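Local coordinates for mycosin-1 (Mycobacterium smegmatis, PDB 4KB5), which acts as a subtilisin-like serine protease that cleaves EspB and may have a dual role in regulating ESX-1 secretion and virulence, at residues A[45-50]-A[315-320]; A[57-62]-A[365-370]; A[64-69]-A[321-326]; A[77-82]-A[104-109]. All blocks are in the same frame, centred on the assembly; numbering follows the deposited sequence.

Contact 1: residues A[45-50]-A[315-320]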
# COMPACT_ATOMS: atom_id res chain seq x y z
N TRP A 45 -8.24 -13.65 -12.37
CA TRP A 45 -8.00 -14.73 -11.40
C TRP A 45 -8.13 -14.28 -9.96
O TRP A 45 -8.66 -15.02 -9.12
CB TRP A 45 -6.67 -15.45 -11.66
CG TRP A 45 -5.41 -14.76 -11.17
CD1 TRP A 45 -4.52 -13.98 -11.91
CD2 TRP A 45 -4.84 -14.82 -9.82
NE1 TRP A 45 -3.48 -13.54 -11.12
CE2 TRP A 45 -3.61 -14.01 -9.86
CE3 TRP A 45 -5.21 -15.43 -8.61
CZ2 TRP A 45 -2.80 -13.84 -8.74
CZ3 TRP A 45 -4.39 -15.24 -7.49
CH2 TRP A 45 -3.21 -14.48 -7.56
N ALA A 46 -7.68 -13.06 -9.66
CA ALA A 46 -7.73 -12.57 -8.27
C ALA A 46 -9.17 -12.43 -7.78
O ALA A 46 -9.44 -12.65 -6.59
CB ALA A 46 -6.97 -11.24 -8.14
N ASN A 47 -10.08 -12.08 -8.68
CA ASN A 47 -11.50 -11.98 -8.35
C ASN A 47 -12.10 -13.33 -7.93
O ASN A 47 -12.92 -13.39 -7.01
CB ASN A 47 -12.31 -11.41 -9.51
CG ASN A 47 -12.08 -9.92 -9.71
OD1 ASN A 47 -13.03 -9.12 -9.63
ND2 ASN A 47 -10.84 -9.52 -9.98
N ASP A 48 -11.71 -14.40 -8.63
CA ASP A 48 -12.17 -15.75 -8.29
C ASP A 48 -11.49 -16.21 -6.99
O ASP A 48 -12.14 -16.69 -6.09
CB ASP A 48 -11.85 -16.75 -9.40
CG ASP A 48 -12.74 -16.60 -10.63
OD1 ASP A 48 -13.90 -16.14 -10.50
OD2 ASP A 48 -12.27 -16.96 -11.73
N TYR A 49 -10.17 -16.06 -6.93
CA TYR A 49 -9.38 -16.46 -5.77
C TYR A 49 -9.90 -15.85 -4.46
O TYR A 49 -10.04 -16.54 -3.45
CB TYR A 49 -7.93 -16.08 -6.01
CG TYR A 49 -6.97 -16.64 -5.00
CD1 TYR A 49 -6.18 -17.74 -5.31
CD2 TYR A 49 -6.84 -16.06 -3.73
CE1 TYR A 49 -5.28 -18.25 -4.39
CE2 TYR A 49 -5.95 -16.57 -2.80
CZ TYR A 49 -5.18 -17.66 -3.14
OH TYR A 49 -4.29 -18.18 -2.22
N LEU A 50 -10.20 -14.55 -4.50
CA LEU A 50 -10.66 -13.81 -3.33
C LEU A 50 -12.17 -13.81 -3.16
O LEU A 50 -12.69 -13.17 -2.24
CB LEU A 50 -10.17 -12.35 -3.40
CG LEU A 50 -8.66 -12.10 -3.35
CD1 LEU A 50 -8.36 -10.65 -3.72
CD2 LEU A 50 -8.11 -12.43 -1.96
N ALA A 315 -1.48 -4.59 -1.77
CA ALA A 315 -1.99 -3.61 -0.79
C ALA A 315 -3.35 -3.06 -1.21
O ALA A 315 -4.23 -2.92 -0.37
CB ALA A 315 -0.99 -2.47 -0.60
N ALA A 316 -3.52 -2.75 -2.50
CA ALA A 316 -4.81 -2.27 -3.01
C ALA A 316 -5.97 -3.23 -2.72
O ALA A 316 -7.05 -2.81 -2.30
CB ALA A 316 -4.72 -1.93 -4.52
N TYR A 317 -5.77 -4.53 -2.93
CA TYR A 317 -6.83 -5.49 -2.60
C TYR A 317 -7.24 -5.41 -1.13
O TYR A 317 -8.43 -5.45 -0.81
CB TYR A 317 -6.41 -6.92 -2.95
CG TYR A 317 -6.60 -7.21 -4.41
CD1 TYR A 317 -7.87 -7.28 -4.95
CD2 TYR A 317 -5.50 -7.40 -5.26
CE1 TYR A 317 -8.07 -7.54 -6.29
CE2 TYR A 317 -5.69 -7.66 -6.61
CZ TYR A 317 -6.97 -7.73 -7.10
OH TYR A 317 -7.20 -7.96 -8.42
N VAL A 318 -6.24 -5.27 -0.26
CA VAL A 318 -6.48 -5.23 1.19
C VAL A 318 -7.13 -3.90 1.60
O VAL A 318 -8.04 -3.87 2.45
CB VAL A 318 -5.16 -5.53 1.96
CG1 VAL A 318 -5.38 -5.49 3.47
CG2 VAL A 318 -4.63 -6.90 1.55
N SER A 319 -6.71 -2.80 0.96
CA SER A 319 -7.43 -1.52 1.14
C SER A 319 -8.87 -1.63 0.71
O SER A 319 -9.76 -1.14 1.41
CB SER A 319 -6.76 -0.37 0.36
OG SER A 319 -5.49 -0.09 0.91
N GLY A 320 -9.11 -2.25 -0.44
CA GLY A 320 -10.50 -2.51 -0.84
C GLY A 320 -11.26 -3.30 0.21
O GLY A 320 -12.42 -2.99 0.54
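A46 and L50, one helical turn apart, present their methyl groups to the aromatic ring of Y317. Along the segment 45-50, A46 comes first: its CB lies 3.3 Å from Y317 OH and 3.7 Å from Y317 CZ, so it meets the phenol end of the ring. Alanine suits this place because its one methyl lets the short helix lie close to the hydroxyl. L50 follows just past the helix end, its backbone N still bonded to A46 O at 2.9 Å. Its CD1 reaches the other end of the same ring, 3.6 Å from Y317 CD1, and makes an off-centre CH-pi contact, 4.1 Å from the centroid and 30° from the ring normal. Y317 holds its CG anti to the carbonyl carbon (chi1 -81°), which turns the ring toward segment 45-50, and the length of tyrosine bridges the 9.1 Å between the CA atoms of A46 and Y317. The interface is buried and mostly apolar, the phenol oxygen lying against the A46 methyl, with no hydrogen bond across it. P282 of strand 279-282 touches both A46 and L50, and I108 of helix 102-110 packs on Y317, whose helix 311-328 carries the assigned charge-relay serine S312 in its first turn.

Contact 2: residues A[57-62]-A[365-370]; sequences KFATGA and AALTWE
F58 and T368 meet where the C-terminal helix 363-368 of the subtilisin-like fold packs on the loop between helix 52-55 and strand 65-70 of the central parallel sheet. The closest fit is a CH-pi contact: T368 CG2 stands over the centre of the F58 ring, 3.8 Å from the centroid and 13° from the ring normal, with F58 CZ its nearest ring atom at 3.7 Å. Threonine suits the place because its two branches have different tasks. With chi1 at 57°, OG1 sits between the backbone N and carbonyl carbon and hydrogen-bonds to V364 O, one turn earlier in the helix, while CG2 is left for the aromatic face. Both residues are nevertheless partly exposed, so this snug pair forms the margin toward solvent.

On the buried side the direct contacts between the two segments are longer. L367 sets its CB toward the loop, but its CD2 comes no nearer to A59 CB than 4.3 Å, and L367 CB and F58 CB are likewise 4.3 Å apart. Small A59 offers one methyl, facing L367 CD2, and the backbone of L324 in helix 311-328 touches both A59 and L367. No hydrogen bond joins the two segments directly. R328 links them from outside: its NH1 makes a weak hydrogen bond to F58 O, and its NE donates to L367 O. A365 O accepts from two backbone donors, W369 N at 2.9 Å and T368 N at 3.1 Å.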
# COMPACT_ATOMS: atom_id res chain seq x y z
N LYS A 57 -21.87 -9.38 -1.86
CA LYS A 57 -23.22 -9.57 -1.34
C LYS A 57 -23.38 -8.97 0.06
O LYS A 57 -24.49 -8.71 0.51
CB LYS A 57 -23.59 -11.06 -1.32
CG LYS A 57 -23.69 -11.65 -2.72
CD LYS A 57 -24.05 -13.12 -2.74
CE LYS A 57 -24.26 -13.55 -4.19
NZ LYS A 57 -24.40 -15.02 -4.33
N PHE A 58 -22.25 -8.73 0.73
CA PHE A 58 -22.25 -8.22 2.10
C PHE A 58 -21.88 -6.73 2.22
O PHE A 58 -22.28 -6.08 3.18
CB PHE A 58 -21.34 -9.07 2.98
CG PHE A 58 -21.72 -10.53 2.98
CD1 PHE A 58 -22.86 -10.96 3.66
CD2 PHE A 58 -20.96 -11.45 2.28
CE1 PHE A 58 -23.22 -12.30 3.64
CE2 PHE A 58 -21.32 -12.79 2.25
CZ PHE A 58 -22.45 -13.22 2.94
N ALA A 59 -21.12 -6.22 1.26
CA ALA A 59 -20.68 -4.81 1.24
C ALA A 59 -20.13 -4.42 -0.12
O ALA A 59 -19.64 -5.28 -0.85
CB ALA A 59 -19.63 -4.58 2.32
N THR A 60 -20.21 -3.13 -0.46
CA THR A 60 -19.61 -2.59 -1.68
C THR A 60 -18.67 -1.40 -1.41
O THR A 60 -18.06 -0.87 -2.34
CB THR A 60 -20.69 -2.08 -2.67
OG1 THR A 60 -21.55 -1.16 -2.00
CG2 THR A 60 -21.50 -3.22 -3.26
N GLY A 61 -18.56 -0.99 -0.15
CA GLY A 61 -17.77 0.20 0.21
C GLY A 61 -18.54 1.51 0.11
O GLY A 61 -17.95 2.58 0.20
N ALA A 62 -19.86 1.42 -0.05
CA ALA A 62 -20.72 2.60 -0.09
C ALA A 62 -20.53 3.41 1.18
O ALA A 62 -20.53 2.85 2.29
CB ALA A 62 -22.19 2.20 -0.23
N ALA A 365 -14.72 -14.31 4.68
CA ALA A 365 -14.54 -14.58 6.11
C ALA A 365 -14.45 -13.28 6.90
O ALA A 365 -15.15 -13.13 7.92
CB ALA A 365 -13.31 -15.44 6.34
N ALA A 366 -13.64 -12.33 6.42
CA ALA A 366 -13.54 -10.99 7.06
C ALA A 366 -14.89 -10.30 7.23
O ALA A 366 -15.09 -9.53 8.18
CB ALA A 366 -12.58 -10.08 6.31
N LEU A 367 -15.81 -10.57 6.32
CA LEU A 367 -17.09 -9.88 6.34
C LEU A 367 -18.19 -10.61 7.11
O LEU A 367 -19.24 -10.03 7.39
CB LEU A 367 -17.54 -9.57 4.90
CG LEU A 367 -16.73 -8.49 4.16
CD1 LEU A 367 -16.91 -8.59 2.64
CD2 LEU A 367 -17.08 -7.09 4.65
N THR A 368 -17.95 -11.87 7.47
CA THR A 368 -19.00 -12.72 8.05
C THR A 368 -18.67 -13.36 9.41
O THR A 368 -19.57 -13.57 10.21
CB THR A 368 -19.46 -13.84 7.08
OG1 THR A 368 -18.33 -14.63 6.69
CG2 THR A 368 -20.10 -13.27 5.83
N TRP A 369 -17.40 -13.69 9.67
CA TRP A 369 -17.04 -14.35 10.95
C TRP A 369 -17.35 -13.49 12.14
O TRP A 369 -17.23 -12.26 12.09
CB TRP A 369 -15.56 -14.73 11.01
CG TRP A 369 -15.14 -15.93 10.19
CD1 TRP A 369 -15.80 -16.49 9.09
CD2 TRP A 369 -13.92 -16.74 10.34
NE1 TRP A 369 -15.11 -17.56 8.60
CE2 TRP A 369 -13.97 -17.76 9.30
CE3 TRP A 369 -12.84 -16.73 11.23
CZ2 TRP A 369 -12.97 -18.72 9.15
CZ3 TRP A 369 -11.84 -17.70 11.07
CH2 TRP A 369 -11.90 -18.67 10.05
N GLU A 370 -17.77 -14.15 13.22
CA GLU A 370 -17.97 -13.48 14.50
C GLU A 370 -16.75 -13.75 15.36
O GLU A 370 -16.42 -14.91 15.67
CB GLU A 370 -19.24 -13.96 15.18
CG GLU A 370 -19.96 -12.88 15.99
CD GLU A 370 -20.81 -13.46 17.10
OE1 GLU A 370 -20.87 -12.83 18.18
OE2 GLU A 370 -21.41 -14.54 16.91

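Contact 3: residues A[64-69]-A[321-326]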
# COMPACT_ATOMS: atom_id res chain seq x y z
N VAL A 64 -17.79 5.04 2.01
CA VAL A 64 -16.42 5.02 2.49
C VAL A 64 -15.49 5.75 1.52
O VAL A 64 -15.63 5.61 0.31
CB VAL A 64 -15.91 3.58 2.71
CG1 VAL A 64 -14.45 3.59 3.19
CG2 VAL A 64 -16.80 2.84 3.71
N THR A 65 -14.54 6.51 2.06
CA THR A 65 -13.58 7.23 1.24
C THR A 65 -12.20 6.63 1.40
O THR A 65 -11.71 6.46 2.52
CB THR A 65 -13.56 8.74 1.63
OG1 THR A 65 -14.85 9.30 1.36
CG2 THR A 65 -12.50 9.51 0.86
N VAL A 66 -11.59 6.27 0.28
CA VAL A 66 -10.26 5.70 0.27
C VAL A 66 -9.28 6.64 -0.42
O VAL A 66 -9.51 7.05 -1.57
CB VAL A 66 -10.23 4.32 -0.44
CG1 VAL A 66 -8.83 3.70 -0.37
CG2 VAL A 66 -11.27 3.39 0.16
N ALA A 67 -8.21 6.97 0.29
CA ALA A 67 -7.13 7.75 -0.28
C ALA A 67 -6.10 6.83 -0.90
O ALA A 67 -5.64 5.84 -0.29
CB ALA A 67 -6.49 8.64 0.78
N VAL A 68 -5.71 7.15 -2.12
CA VAL A 68 -4.73 6.35 -2.83
C VAL A 68 -3.47 7.19 -2.92
O VAL A 68 -3.43 8.19 -3.65
CB VAL A 68 -5.25 5.96 -4.22
CG1 VAL A 68 -4.27 5.03 -4.93
CG2 VAL A 68 -6.61 5.30 -4.11
N ILE A 69 -2.45 6.82 -2.15
CA ILE A 69 -1.19 7.56 -2.16
C ILE A 69 -0.21 6.80 -3.05
O ILE A 69 0.29 5.72 -2.69
CB ILE A 69 -0.65 7.84 -0.73
CG1 ILE A 69 -1.69 8.66 0.07
CG2 ILE A 69 0.68 8.57 -0.79
CD1 ILE A 69 -1.28 9.02 1.49
N LEU A 321 -10.63 -4.33 0.77
CA LEU A 321 -11.30 -5.14 1.80
C LEU A 321 -11.61 -4.29 3.05
O LEU A 321 -12.72 -4.34 3.63
CB LEU A 321 -10.47 -6.39 2.15
CG LEU A 321 -11.01 -7.27 3.30
CD1 LEU A 321 -12.45 -7.74 3.07
CD2 LEU A 321 -10.10 -8.47 3.56
N ALA A 322 -10.64 -3.48 3.46
CA ALA A 322 -10.85 -2.61 4.63
C ALA A 322 -12.08 -1.71 4.44
O ALA A 322 -12.85 -1.49 5.40
CB ALA A 322 -9.59 -1.79 4.94
N ALA A 323 -12.29 -1.23 3.22
CA ALA A 323 -13.48 -0.43 2.90
C ALA A 323 -14.77 -1.24 2.99
O ALA A 323 -15.78 -0.76 3.54
CB ALA A 323 -13.33 0.21 1.52
N LEU A 324 -14.76 -2.46 2.47
CA LEU A 324 -15.90 -3.37 2.67
C LEU A 324 -16.20 -3.56 4.16
O LEU A 324 -17.35 -3.42 4.60
CB LEU A 324 -15.62 -4.74 2.02
CG LEU A 324 -15.39 -4.73 0.50
CD1 LEU A 324 -15.33 -6.14 -0.05
CD2 LEU A 324 -16.49 -3.94 -0.20
N VAL A 325 -15.16 -3.85 4.94
CA VAL A 325 -15.30 -4.05 6.39
C VAL A 325 -15.84 -2.78 7.04
O VAL A 325 -16.75 -2.84 7.88
CB VAL A 325 -13.97 -4.49 7.04
CG1 VAL A 325 -14.10 -4.54 8.56
CG2 VAL A 325 -13.53 -5.84 6.48
N LYS A 326 -15.32 -1.62 6.63
CA LYS A 326 -15.75 -0.34 7.18
C LYS A 326 -17.25 -0.07 6.94
O LYS A 326 -17.95 0.42 7.83
CB LYS A 326 -14.87 0.79 6.64
CG LYS A 326 -15.21 2.19 7.13
CD LYS A 326 -15.09 2.32 8.64
CE LYS A 326 -15.44 3.72 9.09
NZ LYS A 326 -15.48 3.82 10.57
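V64 divides its two methyl groups between A323 and K326, one turn apart on the helix. Its chi1 of 179° puts CG1 anti to the backbone N and CG2 anti to the carbonyl carbon, and each branch has its own place. CG1 rests on the methyl of A323, with V64 CG1 and A323 CB 3.9 Å apart. CG2 lies farther along the helix, 3.7 Å from the carbonyl oxygen A323 O and 3.8 Å from K326 CG.

V66 has nearly the same conformation but uses CG2 alone, 4.0 Å from A323 CB. The methyl of A323 thus faces both valines, V64 and V66, each directed toward the helix, while the intervening T65 points the other way. The alternation of strand 65-70 is already set by V64, the residue just before it. The strand belongs to the parallel sheet at the heart of the subtilisin-like alpha/beta fold, with helix 311-328 packed across one of its faces. Beta-branched valine favours extended backbone angles and is compact enough for a buried face; alanine lets the helix approach the start of the strand, the CA atoms of V64 and A323 being 6.2 Å apart.

K326 shows how a charged residue can take part in such packing. Its CB and CG give hydrocarbon surface to V64, and a bend at chi2 (60°) then turns the remaining chain away from the strand. NZ hydrogen-bonds to P330 O, beyond the apolar interface.

Contact 4: residues A[77-82]-A[104-109]; sequences PRVPAE and MTAAII
Helix 102-110, which starts immediately after the charge-relay histidine assigned at H101, offers A106 and A107 to V79 of the loop between strands 65-70 and 82-86. V79 makes nearly all of the loop's contact, and it straddles the two alanines with one methyl for each: V79 CG1 lies 3.8 Å from A106 CB, and V79 CG2 is likewise 3.8 Å from A107 CB. The fork is set by chi1 of -166°, which carries CG1 roughly anti to the backbone N and CG2 roughly anti to the carbonyl carbon. Valine fits because its two branches diverge, one toward each alanine methyl, and the alanines fit because their short side chains let the loop lie close, V79 CA and A107 CA being only 5.7 Å apart. All three residues are buried and the contact is wholly apolar.

Just after V79 the chain bends in an inverse gamma turn centred on P80, closed by a weak bond from A81 N to V79 O at 2.9 Å; proline's fixed phi suits that turn. L289 of strand 288-289 also packs on V79 and A107. Beside V79, R78 NH1 forms a salt bridge with D117 OD2, and R78 NE bonds to R112 O.

Next to A106, T105 OG1 hydrogen-bonds to D70 OD2, the carboxylate of the assigned charge-relay aspartate. A helix that follows the histidine, here with its T105 bonded to the aspartate, belongs to the Asp-His-Ser catalytic triad site of the subtilases.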
# COMPACT_ATOMS: atom_id res chain seq x y z
N PRO A 77 -15.05 7.45 -15.73
CA PRO A 77 -16.27 7.03 -15.03
C PRO A 77 -16.12 5.70 -14.27
O PRO A 77 -16.76 5.54 -13.25
CB PRO A 77 -17.29 6.89 -16.18
CG PRO A 77 -16.82 7.89 -17.19
CD PRO A 77 -15.31 7.80 -17.14
N ARG A 78 -15.30 4.77 -14.74
CA ARG A 78 -15.09 3.54 -13.96
C ARG A 78 -14.05 3.68 -12.83
O ARG A 78 -14.04 2.85 -11.91
CB ARG A 78 -14.76 2.35 -14.87
CG ARG A 78 -15.96 1.84 -15.67
CD ARG A 78 -15.58 0.70 -16.59
NE ARG A 78 -15.44 -0.56 -15.86
CZ ARG A 78 -14.96 -1.68 -16.39
NH1 ARG A 78 -14.58 -1.71 -17.67
NH2 ARG A 78 -14.88 -2.79 -15.65
N VAL A 79 -13.18 4.69 -12.92
CA VAL A 79 -12.19 4.98 -11.85
C VAL A 79 -12.32 6.47 -11.50
O VAL A 79 -11.45 7.28 -11.86
CB VAL A 79 -10.73 4.65 -12.28
CG1 VAL A 79 -9.80 4.64 -11.06
CG2 VAL A 79 -10.65 3.32 -13.02
N PRO A 80 -13.43 6.83 -10.85
CA PRO A 80 -13.78 8.24 -10.69
C PRO A 80 -13.09 8.91 -9.50
O PRO A 80 -13.75 9.42 -8.61
CB PRO A 80 -15.31 8.19 -10.48
CG PRO A 80 -15.54 6.86 -9.83
CD PRO A 80 -14.46 5.93 -10.30
N ALA A 81 -11.77 8.92 -9.51
CA ALA A 81 -11.00 9.53 -8.43
C ALA A 81 -11.21 11.05 -8.36
O ALA A 81 -11.49 11.70 -9.39
CB ALA A 81 -9.52 9.21 -8.58
N GLU A 82 -11.05 11.58 -7.15
CA GLU A 82 -11.13 13.02 -6.90
C GLU A 82 -9.75 13.55 -6.50
O GLU A 82 -8.93 12.81 -5.94
CB GLU A 82 -12.17 13.34 -5.81
CG GLU A 82 -13.63 13.19 -6.24
CD GLU A 82 -14.10 14.26 -7.23
OE1 GLU A 82 -14.96 13.94 -8.09
OE2 GLU A 82 -13.65 15.43 -7.16
N MET A 104 -4.21 2.07 -11.98
CA MET A 104 -4.51 0.65 -11.79
C MET A 104 -4.66 0.25 -10.31
O MET A 104 -5.45 -0.66 -9.98
CB MET A 104 -3.42 -0.20 -12.46
CG MET A 104 -3.51 -0.21 -13.99
SD MET A 104 -2.31 0.87 -14.79
CE MET A 104 -0.88 -0.20 -14.81
N THR A 105 -3.91 0.92 -9.44
CA THR A 105 -4.04 0.72 -7.98
C THR A 105 -5.45 1.09 -7.54
O THR A 105 -6.12 0.31 -6.85
CB THR A 105 -3.01 1.56 -7.19
OG1 THR A 105 -1.69 1.25 -7.66
CG2 THR A 105 -3.08 1.23 -5.70
N ALA A 106 -5.89 2.28 -7.96
CA ALA A 106 -7.23 2.80 -7.66
C ALA A 106 -8.35 1.92 -8.21
O ALA A 106 -9.40 1.77 -7.57
CB ALA A 106 -7.38 4.24 -8.20
N ALA A 107 -8.14 1.37 -9.40
CA ALA A 107 -9.16 0.53 -10.04
C ALA A 107 -9.30 -0.80 -9.30
O ALA A 107 -10.41 -1.29 -9.14
CB ALA A 107 -8.83 0.30 -11.51
N ILE A 108 -8.19 -1.37 -8.84
CA ILE A 108 -8.27 -2.57 -7.98
C ILE A 108 -9.12 -2.29 -6.73
O ILE A 108 -9.97 -3.11 -6.33
CB ILE A 108 -6.88 -3.14 -7.66
CG1 ILE A 108 -6.38 -3.87 -8.92
CG2 ILE A 108 -6.92 -4.12 -6.48
CD1 ILE A 108 -4.88 -4.01 -9.02
N ILE A 109 -8.94 -1.09 -6.15
CA ILE A 109 -9.63 -0.75 -4.92
C ILE A 109 -11.11 -0.54 -5.21
O ILE A 109 -11.96 -1.11 -4.53
CB ILE A 109 -9.02 0.50 -4.23
CG1 ILE A 109 -7.61 0.20 -3.70
CG2 ILE A 109 -9.92 1.02 -3.11
CD1 ILE A 109 -6.80 1.45 -3.38

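How the contacts relate
Helix 311-328 joins much of the set: contact 1 uses its residues 315-320 and contact 3 its residues 321-326, their centres about 13 Å apart. The centre of contact 4 lies about 14 Å from that of contact 1 and about 12 Å from that of contact 3; it touches the first through I108 and I109 against A316 and Y317, and the second through I109 against V66 and V68. Contact 2 is more peripheral, its centre about 21 Å from that of contact 4, but meets contact 3 at L324. The first segments come in the order 1, 2, 3, 4, all within residues 45-82, and three of the four pair with residues 315-370. N-terminal and C-terminal parts of the protease domain are thus packed together around the central sheet and the helices adjoining the charge-relay residues.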